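PDB 6TSB: peroxiredoxin from Clostridioides difficile, which hydrolyses the beta-1,4 linkages of chitin through its family 18 glycoside hydrolase domain, one part of a bifunctional spore-coat peroxiredoxin-chitinase. Local coordinates for the interface of chains A and B. Sequence-based numbering; all coordinates share one arbitrary frame. Chains: chain A/B, Peroxiredoxin.

Contact 1: the interface of chains A and B. Residues chain A 41-43, 60-61, 207; chain B 330-334.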
ATOM      1  N   TYR A  41      -4.260 -15.793 -22.591  1.00 41.18           N
ATOM      2  CA  TYR A  41      -5.482 -16.567 -22.889  1.00 42.69           C
ATOM      3  C   TYR A  41      -6.588 -15.524 -23.067  1.00 44.33           C
ATOM      4  O   TYR A  41      -6.716 -14.597 -22.244  1.00 42.55           O
ATOM      5  CB  TYR A  41      -5.782 -17.634 -21.811  1.00 38.77           C
ATOM      6  CG  TYR A  41      -4.882 -18.852 -21.874  1.00 41.94           C
ATOM      7  CD1 TYR A  41      -3.599 -18.836 -21.340  1.00 44.52           C
ATOM      8  CD2 TYR A  41      -5.271 -20.013 -22.524  1.00 46.99           C
ATOM      9  CE1 TYR A  41      -2.749 -19.931 -21.432  1.00 50.69           C
ATOM     10  CE2 TYR A  41      -4.439 -21.121 -22.610  1.00 47.98           C
ATOM     11  CZ  TYR A  41      -3.174 -21.092 -22.053  1.00 45.91           C
ATOM     12  OH  TYR A  41      -2.340 -22.167 -22.153  1.00 41.78           O
ATOM     13  N   VAL A  42      -7.352 -15.681 -24.144  1.00 43.11           N
ATOM     14  CA  VAL A  42      -8.504 -14.813 -24.496  1.00 43.00           C
ATOM     15  C   VAL A  42      -9.754 -15.689 -24.479  1.00 41.62           C
ATOM     16  O   VAL A  42      -9.944 -16.438 -25.451  1.00 44.39           O
ATOM     17  CB  VAL A  42      -8.260 -14.195 -25.879  1.00 43.76           C
ATOM     18  CG1 VAL A  42      -9.309 -13.152 -26.177  1.00 50.03           C
ATOM     19  CG2 VAL A  42      -6.865 -13.624 -25.997  1.00 46.11           C
ATOM     20  N   LEU A  43     -10.506 -15.672 -23.381  1.00 45.48           N
ATOM     21  CA  LEU A  43     -11.800 -16.398 -23.222  1.00 49.36           C
ATOM     22  C   LEU A  43     -12.981 -15.444 -23.444  1.00 51.57           C
ATOM     23  O   LEU A  43     -13.282 -14.632 -22.539  1.00 50.95           O
ATOM     24  CB  LEU A  43     -11.867 -16.985 -21.811  1.00 48.01           C
ATOM     25  CG  LEU A  43     -13.127 -17.783 -21.501  1.00 53.84           C
ATOM     26  CD1 LEU A  43     -13.259 -18.971 -22.455  1.00 55.93           C
ATOM     27  CD2 LEU A  43     -13.161 -18.215 -20.031  1.00 53.27           C
ATOM     28  N   ALA A  60      -9.213 -19.332 -26.302  1.00 42.35           N
ATOM     29  CA  ALA A  60      -9.850 -20.394 -25.501  1.00 40.82           C
ATOM     30  C   ALA A  60     -11.374 -20.414 -25.725  1.00 47.31           C
ATOM     31  O   ALA A  60     -12.041 -19.398 -25.546  1.00 46.15           O
ATOM     32  CB  ALA A  60      -9.482 -20.147 -24.064  1.00 43.66           C
ATOM     33  N   PHE A  61     -11.952 -21.561 -26.109  1.00 42.35           N
ATOM     34  CA  PHE A  61     -11.267 -22.818 -26.397  1.00 46.45           C
ATOM     35  C   PHE A  61     -11.842 -23.490 -27.656  1.00 41.52           C
ATOM     36  O   PHE A  61     -12.927 -23.160 -28.052  1.00 45.13           O
ATOM     37  CB  PHE A  61     -11.497 -23.846 -25.286  1.00 45.91           C
ATOM     38  CG  PHE A  61     -10.940 -23.506 -23.936  1.00 42.00           C
ATOM     39  CD1 PHE A  61      -9.598 -23.683 -23.670  1.00 44.27           C
ATOM     40  CD2 PHE A  61     -11.768 -23.073 -22.914  1.00 45.56           C
ATOM     41  CE1 PHE A  61      -9.089 -23.393 -22.411  1.00 49.09           C
ATOM     42  CE2 PHE A  61     -11.259 -22.793 -21.654  1.00 47.50           C
ATOM     43  CZ  PHE A  61      -9.916 -22.954 -21.405  1.00 47.27           C
ATOM     44  N   TYR A 207      -1.722 -20.863 -10.341  1.00 47.59           N
ATOM     45  CA  TYR A 207      -2.869 -20.172  -9.697  1.00 43.27           C
ATOM     46  C   TYR A 207      -3.919 -21.209  -9.332  1.00 48.96           C
ATOM     47  O   TYR A 207      -3.649 -22.401  -9.486  1.00 50.90           O
ATOM     48  CB  TYR A 207      -3.436 -19.055 -10.576  1.00 44.66           C
ATOM     49  CG  TYR A 207      -3.643 -19.403 -12.026  1.00 47.76           C
ATOM     50  CD1 TYR A 207      -4.759 -20.116 -12.450  1.00 47.11           C
ATOM     51  CD2 TYR A 207      -2.720 -19.007 -12.986  1.00 44.38           C
ATOM     52  CE1 TYR A 207      -4.951 -20.423 -13.789  1.00 45.64           C
ATOM     53  CE2 TYR A 207      -2.893 -19.325 -14.320  1.00 44.59           C
ATOM     54  CZ  TYR A 207      -4.003 -20.042 -14.720  1.00 43.10           C
ATOM     55  OH  TYR A 207      -4.133 -20.364 -16.032  1.00 50.03           O
TER
ATOM     56  N   PHE B 330       2.292 -15.226 -18.952  1.00 36.97           N
ATOM     57  CA  PHE B 330       0.970 -15.292 -19.599  1.00 36.57           C
ATOM     58  C   PHE B 330      -0.037 -15.007 -18.504  1.00 37.96           C
ATOM     59  O   PHE B 330       0.298 -15.253 -17.344  1.00 40.02           O
ATOM     60  CB  PHE B 330       0.716 -16.655 -20.269  1.00 36.49           C
ATOM     61  CG  PHE B 330       0.309 -17.818 -19.382  1.00 34.91           C
ATOM     62  CD1 PHE B 330      -0.998 -17.960 -18.941  1.00 34.08           C
ATOM     63  CD2 PHE B 330       1.238 -18.795 -18.999  1.00 36.72           C
ATOM     64  CE1 PHE B 330      -1.389 -19.044 -18.170  1.00 34.09           C
ATOM     65  CE2 PHE B 330       0.860 -19.876 -18.215  1.00 35.97           C
ATOM     66  CZ  PHE B 330      -0.453 -19.998 -17.793  1.00 39.59           C
ATOM     67  N   SER B 331      -1.218 -14.532 -18.884  1.00 44.47           N
ATOM     68  CA  SER B 331      -2.372 -14.277 -17.983  1.00 39.14           C
ATOM     69  C   SER B 331      -3.549 -15.114 -18.454  1.00 40.88           C
ATOM     70  O   SER B 331      -3.626 -15.442 -19.646  1.00 42.99           O
ATOM     71  CB  SER B 331      -2.791 -12.824 -17.950  1.00 42.34           C
ATOM     72  OG  SER B 331      -3.070 -12.342 -19.257  1.00 40.93           O
ATOM     73  N   TRP B 332      -4.354 -15.491 -17.473  1.00 43.68           N
ATOM     74  CA  TRP B 332      -5.736 -15.995 -17.570  1.00 48.64           C
ATOM     75  C   TRP B 332      -6.607 -14.949 -16.882  1.00 46.98           C
ATOM     76  O   TRP B 332      -6.553 -14.867 -15.659  1.00 44.07           O
ATOM     77  CB  TRP B 332      -5.868 -17.360 -16.874  1.00 45.84           C
ATOM     78  CG  TRP B 332      -7.268 -17.862 -16.973  1.00 52.61           C
ATOM     79  CD1 TRP B 332      -8.314 -17.625 -16.128  1.00 58.06           C
ATOM     80  CD2 TRP B 332      -7.806 -18.592 -18.081  1.00 55.65           C
ATOM     81  NE1 TRP B 332      -9.454 -18.210 -16.608  1.00 56.22           N
ATOM     82  CE2 TRP B 332      -9.170 -18.811 -17.804  1.00 58.37           C
ATOM     83  CE3 TRP B 332      -7.253 -19.101 -19.257  1.00 58.27           C
ATOM     84  CZ2 TRP B 332      -9.994 -19.513 -18.677  1.00 57.77           C
ATOM     85  CZ3 TRP B 332      -8.071 -19.791 -20.119  1.00 53.55           C
ATOM     86  CH2 TRP B 332      -9.419 -19.992 -19.827  1.00 56.20           C
ATOM     87  N   THR B 333      -7.371 -14.125 -17.617  1.00 45.93           N
ATOM     88  CA  THR B 333      -7.433 -14.017 -19.067  1.00 48.41           C
ATOM     89  C   THR B 333      -7.696 -12.532 -19.405  1.00 48.58           C
ATOM     90  O   THR B 333      -8.253 -11.855 -18.544  1.00 49.70           O
ATOM     91  CB  THR B 333      -8.546 -14.944 -19.580  1.00 51.83           C
ATOM     92  OG1 THR B 333      -8.734 -14.658 -20.968  1.00 49.78           O
ATOM     93  CG2 THR B 333      -9.843 -14.812 -18.802  1.00 45.24           C
ATOM     94  N   SER B 334      -7.314 -12.028 -20.583  1.00 47.54           N
ATOM     95  CA  SER B 334      -7.548 -10.622 -21.038  1.00 51.51           C
ATOM     96  C   SER B 334      -8.974 -10.123 -20.732  1.00 49.37           C
ATOM     97  O   SER B 334      -9.124  -8.951 -20.367  1.00 44.97           O
ATOM     98  CB  SER B 334      -7.272 -10.501 -22.491  1.00 48.57           C
ATOM     99  OG  SER B 334      -8.126 -11.399 -23.165  1.00 47.09           O
TER

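Contact 2: the interface of chains A and B. Residues chain A 314, 317, 321, 329-330, 346; chain B 256-258, 260.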
ATOM      1  N   ILE A 314       3.310   7.502  10.430  1.00 45.19           N
ATOM      2  CA  ILE A 314       3.364   7.695  11.922  1.00 43.99           C
ATOM      3  C   ILE A 314       4.432   6.798  12.545  1.00 47.23           C
ATOM      4  O   ILE A 314       5.082   7.221  13.553  1.00 48.26           O
ATOM      5  CB  ILE A 314       2.009   7.432  12.603  1.00 44.62           C
ATOM      6  CG1 ILE A 314       0.964   8.467  12.182  1.00 45.87           C
ATOM      7  CG2 ILE A 314       2.155   7.354  14.119  1.00 39.56           C
ATOM      8  CD1 ILE A 314      -0.439   8.092  12.559  1.00 49.97           C
ATOM      9  N   LYS A 317       7.684   8.714  11.535  1.00 51.29           N
ATOM     10  CA  LYS A 317       7.780   9.911  12.424  1.00 44.85           C
ATOM     11  C   LYS A 317       8.164   9.485  13.846  1.00 43.71           C
ATOM     12  O   LYS A 317       9.071  10.131  14.387  1.00 42.77           O
ATOM     13  CB  LYS A 317       6.494  10.740  12.361  1.00 42.16           C
ATOM     14  CG  LYS A 317       6.546  11.763  11.238  1.00 41.32           C
ATOM     15  CD  LYS A 317       5.210  12.283  10.732  1.00 44.27           C
ATOM     16  CE  LYS A 317       5.409  12.983   9.406  1.00 45.36           C
ATOM     17  NZ  LYS A 317       4.284  13.871   9.073  1.00 51.28           N
ATOM     18  N   VAL A 321      11.619  10.275  16.156  1.00 43.25           N
ATOM     19  CA  VAL A 321      11.582  10.800  17.545  1.00 42.77           C
ATOM     20  C   VAL A 321      12.624  10.026  18.354  1.00 45.13           C
ATOM     21  O   VAL A 321      13.361  10.619  19.190  1.00 45.06           O
ATOM     22  CB  VAL A 321      10.156  10.710  18.149  1.00 44.64           C
ATOM     23  CG1 VAL A 321      10.154  10.733  19.672  1.00 43.72           C
ATOM     24  CG2 VAL A 321       9.252  11.814  17.624  1.00 42.77           C
ATOM     25  N   VAL A 329       5.906  12.922  21.084  1.00 40.83           N
ATOM     26  CA  VAL A 329       5.058  13.205  19.905  1.00 36.88           C
ATOM     27  C   VAL A 329       3.694  13.657  20.437  1.00 38.81           C
ATOM     28  O   VAL A 329       3.396  13.424  21.614  1.00 39.34           O
ATOM     29  CB  VAL A 329       4.990  11.921  19.060  1.00 37.75           C
ATOM     30  CG1 VAL A 329       4.257  10.811  19.783  1.00 41.13           C
ATOM     31  CG2 VAL A 329       4.377  12.148  17.695  1.00 40.72           C
ATOM     32  N   PHE A 330       2.905  14.288  19.588  1.00 36.97           N
ATOM     33  CA  PHE A 330       1.575  14.833  19.910  1.00 36.57           C
ATOM     34  C   PHE A 330       0.818  14.866  18.600  1.00 37.96           C
ATOM     35  O   PHE A 330       1.477  14.933  17.561  1.00 40.02           O
ATOM     36  CB  PHE A 330       1.657  16.227  20.559  1.00 36.49           C
ATOM     37  CG  PHE A 330       1.896  17.420  19.652  1.00 34.91           C
ATOM     38  CD1 PHE A 330       0.859  17.985  18.924  1.00 34.08           C
ATOM     39  CD2 PHE A 330       3.167  18.000  19.538  1.00 36.72           C
ATOM     40  CE1 PHE A 330       1.057  19.104  18.129  1.00 34.09           C
ATOM     41  CE2 PHE A 330       3.379  19.111  18.733  1.00 35.97           C
ATOM     42  CZ  PHE A 330       2.325  19.660  18.022  1.00 39.59           C
ATOM     43  N   MET A 346       0.351   6.020  16.941  1.00 46.76           N
ATOM     44  CA  MET A 346       1.256   7.028  17.543  1.00 48.14           C
ATOM     45  C   MET A 346       1.712   6.549  18.936  1.00 47.30           C
ATOM     46  O   MET A 346       2.921   6.627  19.235  1.00 49.31           O
ATOM     47  CB  MET A 346       0.549   8.387  17.608  1.00 47.91           C
ATOM     48  CG  MET A 346       1.415   9.473  18.160  1.00 48.53           C
ATOM     49  SD  MET A 346       0.617  11.082  18.063  1.00 48.52           S
ATOM     50  CE  MET A 346      -0.408  10.933  19.526  1.00 49.29           C
TER
ATOM     51  N   LEU B 256       7.165  16.278  18.581  1.00 39.71           N
ATOM     52  CA  LEU B 256       6.895  16.268  17.125  1.00 40.86           C
ATOM     53  C   LEU B 256       5.381  16.157  16.939  1.00 43.67           C
ATOM     54  O   LEU B 256       4.774  15.243  17.513  1.00 43.27           O
ATOM     55  CB  LEU B 256       7.644  15.107  16.451  1.00 45.25           C
ATOM     56  CG  LEU B 256       7.799  15.233  14.934  1.00 43.34           C
ATOM     57  CD1 LEU B 256       9.033  14.486  14.449  1.00 49.74           C
ATOM     58  CD2 LEU B 256       6.562  14.767  14.187  1.00 41.39           C
ATOM     59  N   GLY B 257       4.826  17.073  16.161  1.00 47.87           N
ATOM     60  CA  GLY B 257       3.380  17.195  15.935  1.00 46.59           C
ATOM     61  C   GLY B 257       2.986  16.474  14.670  1.00 47.32           C
ATOM     62  O   GLY B 257       3.631  16.734  13.624  1.00 41.57           O
ATOM     63  N   ILE B 258       1.969  15.610  14.769  1.00 48.82           N
ATOM     64  CA  ILE B 258       1.378  14.862  13.622  1.00 44.98           C
ATOM     65  C   ILE B 258      -0.061  15.327  13.429  1.00 45.23           C
ATOM     66  O   ILE B 258      -0.847  15.316  14.378  1.00 42.91           O
ATOM     67  CB  ILE B 258       1.448  13.355  13.902  1.00 48.76           C
ATOM     68  CG1 ILE B 258       2.875  12.948  14.288  1.00 49.61           C
ATOM     69  CG2 ILE B 258       0.910  12.546  12.722  1.00 47.79           C
ATOM     70  CD1 ILE B 258       2.973  11.568  14.861  1.00 53.52           C
ATOM     71  N   PHE B 260      -3.902  14.691  12.387  1.00 46.09           N
ATOM     72  CA  PHE B 260      -4.908  13.606  12.281  1.00 41.04           C
ATOM     73  C   PHE B 260      -5.991  14.093  11.337  1.00 45.39           C
ATOM     74  O   PHE B 260      -7.144  13.722  11.471  1.00 56.73           O
ATOM     75  CB  PHE B 260      -5.460  13.231  13.650  1.00 39.33           C
ATOM     76  CG  PHE B 260      -4.551  12.368  14.479  1.00 37.59           C
ATOM     77  CD1 PHE B 260      -3.266  12.057  14.072  1.00 41.25           C
ATOM     78  CD2 PHE B 260      -4.973  11.885  15.699  1.00 36.86           C
ATOM     79  CE1 PHE B 260      -2.451  11.254  14.867  1.00 38.66           C
ATOM     80  CE2 PHE B 260      -4.166  11.080  16.489  1.00 37.94           C
ATOM     81  CZ  PHE B 260      -2.903  10.761  16.065  1.00 38.90           C
TER
HETATM   82  O   HOH W   1       4.224  15.955  11.110  1.00 42.88           O

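Contact 1: the interface of chains A and B
The indole of B:Trp332 meets chain A along its six-membered rim: A:Tyr41 CD2 lies at its edge in the ring plane, and B:Thr333 CB of its own chain sits over one face, toward the rim. This is the active-site end of a family 18 glycoside hydrolase (GH18) barrel, where the tryptophan closing the last strand typically floors the sugar subsite at the cleavage point; here the partner chain supplies it. With CG anti to the backbone N (chi1 180°), the indole extends over the side chains of A:Tyr41 and A:Leu43 toward A:Phe61 and crosses A:Tyr41 at about a right angle, CE3 coming to 3.3 Å from A:Tyr41 CB. Farther out, B:Trp332 CH2 meets the ring tip of A:Phe61, CZ, at 3.4 Å. A:Phe61 follows a cis peptide and carries A:Ala60 CB over the centre of one face. A:Leu43 CD2 adds a flank 3.7 Å from CZ2 of the indole. The A:Tyr41 ring turns its CD1-CE1 edge toward the face of B:Phe330, the planes inclined by 63°, while B:Ser331 O lies in plane at the tyrosine's edge. A:Tyr207, of the conserved Met-Ser-Tyr-Asp segment that serves GH18 catalysis, places its phenol OH in plane at the edge of B:Phe330, 3.7 Å from CE1, and also touches B:Trp332 CB at 3.6 Å.

Underneath the rings, the two strands run parallel. A:Tyr41 N donates to B:Ser331 O at 3.0 Å, and B:Ser334 N donates to A:Tyr41 O at 3.1 Å. A cis peptide between B:Trp332 and B:Thr333 bends the chain here. The threonine hydroxyl, anti to its backbone N (chi1 171°), accepts from A:Leu43 N, OG1 to N 3.2 Å; its approach to A:Tyr41 O is implausibly short and doubtful.

Contact 2: the interface of chains A and B
Strand 328-332 of chain A lies parallel to strand 254-259 of chain B, with helices 311-323 and 341-351 of chain A packed over one side of the joint. This is a strand seam of the GH18 barrel, made between two subunits. Backbone hydrogen bonds fasten it: A:Phe330 N donates to B:Leu256 O at 3.0 Å, and A:Phe330 O receives B:Ile258 N at 2.9 Å. A:Phe330 thus grips the residues on either side of B:Gly257 and lays its ring over the glycine itself. Its CG stands in the crowded position between backbone N and carbonyl carbon (chi1 79°), which folds the ring back across the neighbouring strand. B:Gly257 CA then points at the ring face, 3.4 Å from CE2 and offset toward the rim.

On the other side, B:Ile258 and B:Leu256 face the helices. The B:Ile258 tip, CD1, presses on A:Val329 CG2 at 3.2 Å, a tight fit, and lies 4.0 Å from A:Met346 SD. The same sulphur meets the ring tip of B:Phe260, the two side chains crossing at about a right angle. B:Leu256 CB rests against A:Val321 CG2 at 3.8 Å, while A:Ile314 CG1 lies near the CG2 branch of B:Ile258. A:Lys317 reaches the strand through a water, which bonds its side-chain amino nitrogen, NZ, and B:Gly257 O, 2.7 Å from the latter. In this crystal dimer the seam appears to let the last barrel strand of one subunit, together with its covering helices, complete the partner's barrel wall.

About 48 Å separates the C-alpha centres of contact 1 and contact 2, one in each barrel of the dimer. They share strand 328-332: chain B offers it in contact 1, chain A in contact 2. Because the interface is two-fold symmetric, each copy of this strand makes both kinds of contact, lying between strands 37-43 and 254-259 of the partner. B:Phe330 in contact 1 and its copy A:Phe330 in contact 2 take part. The arrangement reads as a reciprocal domain swap in which each GH18 barrel is closed, and its active site completed, by the other chain, though this dimer may belong to the crystallised domain alone.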